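Local structure of DNA repair protein rad60 (Schizosaccharomyces pombe, 3GOE) at residues Val28-Thr31 with Val32-Ile36; Lys37-Cys40 with Thr41-Ile45. The protein is required for repair of DNA double-strand breaks by recombination between sister chromatids and may work with the Smc5-Smc6 complex. One frame throughout, in Å; residues are numbered along the deposited sequence.

Interaction 1: residues Val28-Thr31 with Val32-Ile36; sequences VDFT and VKDLI
Asp34 reaches back from the first turn of helix 32-43 to Thr31 and Phe30. Asp34 CB packs against Phe30, 3.7 Å from Phe30 CB, and also touches Thr31 O. The approach to the Phe30 ring is oblique, and ring and carboxylate planes stand 72° apart. CG lies anti to the carbonyl carbon (chi1 -72°), which turns the carboxylate back toward the chain before the helix. There Asp34 OD2 accepts from Thr31 N at 2.9 Å. The N-H comes from the anti side of the carboxylate, 34° out of its plane. Asp34 OD1 stays farther off, 3.6 Å from Thr31 OG1. The return bond runs from Asp34 N to Thr31 OG1 at 3.1 Å, so each residue's side chain accepts from the other's backbone N-H. This is a capping box with Thr31 as N-cap, at the start of the single long helix of this SUMO-like domain, a ubiquitin-like fold. Thr31 O takes Leu35 N at 2.9 Å, the first helical bond. The Asp34 carboxylate lies at the N-terminal end of the helix, whose dipole would probably favour its negative charge. On the inner side, Val32 and Leu35 pack on Leu53 of strand 52-55.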
loop_
_atom_site.group_PDB
_atom_site.type_symbol
_atom_site.label_atom_id
_atom_site.label_comp_id
_atom_site.label_asym_id
_atom_site.label_seq_id
_atom_site.Cartn_x
_atom_site.Cartn_y
_atom_site.Cartn_z
ATOM N N VAL A 28 -9.399 0.659 -2.372
ATOM C CA VAL A 28 -9.038 -0.727 -2.665
ATOM C C VAL A 28 -9.004 -1.032 -4.144
ATOM O O VAL A 28 -8.449 -2.036 -4.561
ATOM C CB VAL A 28 -9.997 -1.695 -1.930
ATOM C CG1 VAL A 28 -9.860 -1.534 -0.422
ATOM C CG2 VAL A 28 -11.432 -1.549 -2.407
ATOM N N ASP A 29 -9.490 -0.134 -5.004
ATOM C CA ASP A 29 -9.303 -0.263 -6.430
ATOM C C ASP A 29 -7.963 0.325 -6.919
ATOM O O ASP A 29 -7.643 0.139 -8.105
ATOM C CB ASP A 29 -10.527 0.259 -7.186
ATOM C CG ASP A 29 -10.629 1.735 -7.282
ATOM O OD1 ASP A 29 -9.860 2.461 -6.632
ATOM O OD2 ASP A 29 -11.544 2.168 -8.072
ATOM N N PHE A 30 -7.178 0.969 -6.066
ATOM C CA PHE A 30 -5.833 1.299 -6.458
ATOM C C PHE A 30 -5.035 0.014 -6.642
ATOM O O PHE A 30 -5.253 -0.939 -5.914
ATOM C CB PHE A 30 -5.150 2.168 -5.381
ATOM C CG PHE A 30 -5.396 3.641 -5.345
ATOM C CD1 PHE A 30 -6.466 4.173 -6.038
ATOM C CD2 PHE A 30 -4.554 4.474 -4.621
ATOM C CE1 PHE A 30 -6.732 5.578 -5.968
ATOM C CE2 PHE A 30 -4.806 5.836 -4.511
ATOM C CZ PHE A 30 -5.878 6.332 -5.224
ATOM N N THR A 31 -4.053 0.065 -7.507
ATOM C CA THR A 31 -3.060 -0.982 -7.520
ATOM C C THR A 31 -2.030 -0.800 -6.409
ATOM O O THR A 31 -1.910 0.237 -5.783
ATOM C CB THR A 31 -2.344 -1.058 -8.896
ATOM O OG1 THR A 31 -1.722 0.156 -9.110
ATOM C CG2 THR A 31 -3.293 -1.425 -9.986
ATOM N N VAL A 32 -1.271 -1.862 -6.171
ATOM C CA VAL A 32 -0.129 -1.792 -5.283
ATOM C C VAL A 32 0.845 -0.721 -5.765
ATOM O O VAL A 32 1.369 0.044 -4.955
ATOM C CB VAL A 32 0.516 -3.198 -5.167
ATOM C CG1 VAL A 32 1.879 -3.139 -4.544
ATOM C CG2 VAL A 32 -0.467 -4.104 -4.425
ATOM N N LYS A 33 1.066 -0.621 -7.077
ATOM C CA LYS A 33 1.933 0.443 -7.591
ATOM C C LYS A 33 1.359 1.811 -7.247
ATOM O O LYS A 33 2.105 2.719 -6.858
ATOM C CB LYS A 33 2.117 0.290 -9.112
ATOM C CG LYS A 33 3.146 1.268 -9.652
ATOM C CD LYS A 33 3.327 1.102 -11.119
ATOM C CE LYS A 33 4.305 0.091 -11.576
ATOM N NZ LYS A 33 4.559 0.536 -13.011
ATOM N N ASP A 34 0.066 2.008 -7.380
ATOM C CA ASP A 34 -0.592 3.245 -7.030
ATOM C C ASP A 34 -0.327 3.561 -5.546
ATOM O O ASP A 34 -0.061 4.702 -5.169
ATOM C CB ASP A 34 -2.084 3.167 -7.262
ATOM C CG ASP A 34 -2.577 3.154 -8.676
ATOM O OD1 ASP A 34 -1.916 3.766 -9.555
ATOM O OD2 ASP A 34 -3.672 2.601 -8.903
ATOM N N LEU A 35 -0.478 2.548 -4.673
ATOM C CA LEU A 35 -0.217 2.715 -3.250
ATOM C C LEU A 35 1.212 3.201 -3.018
ATOM O O LEU A 35 1.444 4.104 -2.208
ATOM C CB LEU A 35 -0.503 1.388 -2.540
ATOM C CG LEU A 35 -0.124 1.297 -1.060
ATOM C CD1 LEU A 35 -0.745 2.409 -0.216
ATOM C CD2 LEU A 35 -0.492 -0.089 -0.541
ATOM N N ILE A 36 2.175 2.601 -3.736
ATOM C CA ILE A 36 3.548 3.057 -3.622
ATOM C C ILE A 36 3.728 4.467 -4.081
ATOM O O ILE A 36 4.398 5.294 -3.441
ATOM C CB ILE A 36 4.523 2.075 -4.352
ATOM C CG1 ILE A 36 4.452 0.681 -3.765
ATOM C CG2 ILE A 36 5.930 2.616 -4.286
ATOM C CD1 ILE A 36 5.155 -0.371 -4.618
#

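Interaction 2: residues Lys37-Cys40 with Thr41-Ile45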
loop_
_atom_site.group_PDB
_atom_site.type_symbol
_atom_site.label_atom_id
_atom_site.label_comp_id
_atom_site.label_asym_id
_atom_site.label_seq_id
_atom_site.Cartn_x
_atom_site.Cartn_y
_atom_site.Cartn_z
ATOM N N LYS A 37 3.137 4.832 -5.234
ATOM C CA LYS A 37 3.219 6.186 -5.742
ATOM C C LYS A 37 2.662 7.187 -4.721
ATOM O O LYS A 37 3.211 8.277 -4.550
ATOM C CB LYS A 37 2.485 6.354 -7.068
ATOM C CG LYS A 37 3.165 5.699 -8.239
ATOM C CD LYS A 37 2.344 5.889 -9.525
ATOM C CE LYS A 37 3.047 5.413 -10.758
ATOM N NZ LYS A 37 2.177 5.652 -11.922
ATOM N N ARG A 38 1.543 6.855 -4.107
ATOM C CA ARG A 38 0.912 7.736 -3.118
ATOM C C ARG A 38 1.779 7.837 -1.864
ATOM O O ARG A 38 1.958 8.928 -1.323
ATOM C CB ARG A 38 -0.498 7.228 -2.822
ATOM C CG ARG A 38 -1.215 8.072 -1.778
ATOM C CD ARG A 38 -1.457 9.508 -2.157
ATOM N NE ARG A 38 -2.261 9.713 -3.350
ATOM C CZ ARG A 38 -3.589 9.676 -3.391
ATOM N NH1 ARG A 38 -4.305 9.397 -2.335
ATOM N NH2 ARG A 38 -4.248 9.909 -4.551
ATOM N N TYR A 39 2.314 6.723 -1.387
ATOM C CA TYR A 39 3.267 6.766 -0.292
ATOM C C TYR A 39 4.400 7.757 -0.603
ATOM O O TYR A 39 4.771 8.598 0.214
ATOM C CB TYR A 39 3.821 5.349 -0.013
ATOM C CG TYR A 39 4.964 5.395 0.964
ATOM C CD1 TYR A 39 4.742 5.516 2.335
ATOM C CD2 TYR A 39 6.270 5.313 0.520
ATOM C CE1 TYR A 39 5.811 5.563 3.227
ATOM C CE2 TYR A 39 7.310 5.397 1.425
ATOM C CZ TYR A 39 7.092 5.514 2.769
ATOM O OH TYR A 39 8.167 5.618 3.627
ATOM N N CYS A 40 4.948 7.628 -1.814
ATOM C CA CYS A 40 6.095 8.454 -2.175
ATOM C C CYS A 40 5.736 9.931 -2.211
ATOM O O CYS A 40 6.562 10.758 -1.762
ATOM C CB CYS A 40 6.675 8.020 -3.530
ATOM S SG CYS A 40 7.532 6.423 -3.453
ATOM N N THR A 41 4.598 10.319 -2.757
ATOM C CA THR A 41 4.243 11.738 -2.745
ATOM C C THR A 41 3.921 12.193 -1.317
ATOM O O THR A 41 4.189 13.388 -1.008
ATOM C CB THR A 41 3.123 12.101 -3.706
ATOM O OG1 THR A 41 1.930 11.361 -3.494
ATOM C CG2 THR A 41 3.510 11.932 -5.169
ATOM N N GLU A 42 3.403 11.370 -0.468
ATOM C CA GLU A 42 3.068 11.789 0.894
ATOM C C GLU A 42 4.312 12.004 1.725
ATOM O O GLU A 42 4.375 12.941 2.528
ATOM C CB GLU A 42 2.154 10.752 1.559
ATOM C CG GLU A 42 0.748 10.724 1.033
ATOM C CD GLU A 42 0.010 11.971 1.409
ATOM O OE1 GLU A 42 0.081 12.375 2.565
ATOM O OE2 GLU A 42 -0.609 12.625 0.595
ATOM N N VAL A 43 5.337 11.177 1.568
ATOM C CA VAL A 43 6.554 11.338 2.362
ATOM C C VAL A 43 7.637 12.084 1.596
ATOM O O VAL A 43 8.717 12.345 2.131
ATOM C CB VAL A 43 7.074 9.999 2.905
ATOM C CG1 VAL A 43 6.031 9.249 3.773
ATOM C CG2 VAL A 43 7.628 9.087 1.858
ATOM N N LYS A 44 7.397 12.423 0.361
ATOM C CA LYS A 44 8.246 13.269 -0.506
ATOM C C LYS A 44 9.552 12.586 -0.874
ATOM O O LYS A 44 10.604 13.230 -0.998
ATOM C CB LYS A 44 8.476 14.660 0.096
ATOM C CG LYS A 44 7.102 15.393 0.329
ATOM C CD LYS A 44 7.294 16.857 0.711
ATOM C CE LYS A 44 5.922 17.543 0.976
ATOM N NZ LYS A 44 4.861 16.790 0.255
ATOM N N ILE A 45 9.491 11.297 -1.159
ATOM C CA ILE A 45 10.610 10.571 -1.758
ATOM C C ILE A 45 10.311 10.314 -3.205
ATOM O O ILE A 45 9.133 10.314 -3.644
ATOM C CB ILE A 45 10.982 9.291 -1.020
ATOM C CG1 ILE A 45 9.966 8.182 -1.151
ATOM C CG2 ILE A 45 11.314 9.611 0.440
ATOM C CD1 ILE A 45 10.367 6.843 -0.587
#
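Cys40 O receives two backbone N-H groups as the chain leaves helix 32-43. Ile45 N donates to Cys40 O at 3.0 Å, in the carbonyl plane. Lys44 N lies nearer to Cys40 O, at 2.8 Å, but its N-H...O angle of 122° makes that bond weak. Lys44 has positive phi and turns the chain out of the helix. The turn carries Ile45 back over the last helical turn, where Ile45 CG1 lies 3.8 Å from Cys40 SG. Ile45 CD1 continues to Tyr39 CE2, 3.9 Å away. Val43 comes over one face of the Tyr39 ring. Val43 CG2 makes a CH-pi contact 4.0 Å from the Tyr39 ring centroid, offset toward the rim. Tyr39 CG is anti to the backbone N (chi1 171°), and the ring extends to Leu14 and Ser16 of strand 9-16. Tyr39 OH hydrogen-bonds with Glu20 O and Ser19 OG. Ser19 is a ligand of the bound calcium ion, together with Ser16 and Asp21. Replacing Tyr39 by an alanine would probably leave Val43 CG2 without its ring face and Glu20 O without the hydroxyl. Along the flank beside strand 22-27, Arg38 and Glu42 point the same way, side by side. Their charged ends do not touch, so the helix end probably rests mainly on backbone bonds and apolar packing, with the Tyr39 hydroxyl adding a polar tie to the calcium site.

Overall arrangement
Both interactions use helix 32-43 of the ubiquitin-like fold. Interaction 1 includes the loop before it and starts the helix; interaction 2 finishes it and includes the turn after it. Their centres are about 12 Å apart. They meet where Phe30 CZ packs 4.0 Å from Arg38 NH2. Interaction 1 is nearer the middle of the domain, with its centre about 6 Å from that of the chain, against about 11 Å for interaction 2. At the start, polar side chains do the capping, while buried Val32 and Leu35 face the sheet. At the finish, backbone N-H groups close the helix, and the side-chain contacts are mainly apolar. Buried Tyr39 and Cys40 there contrast with exposed Thr41, Glu42 and Lys44.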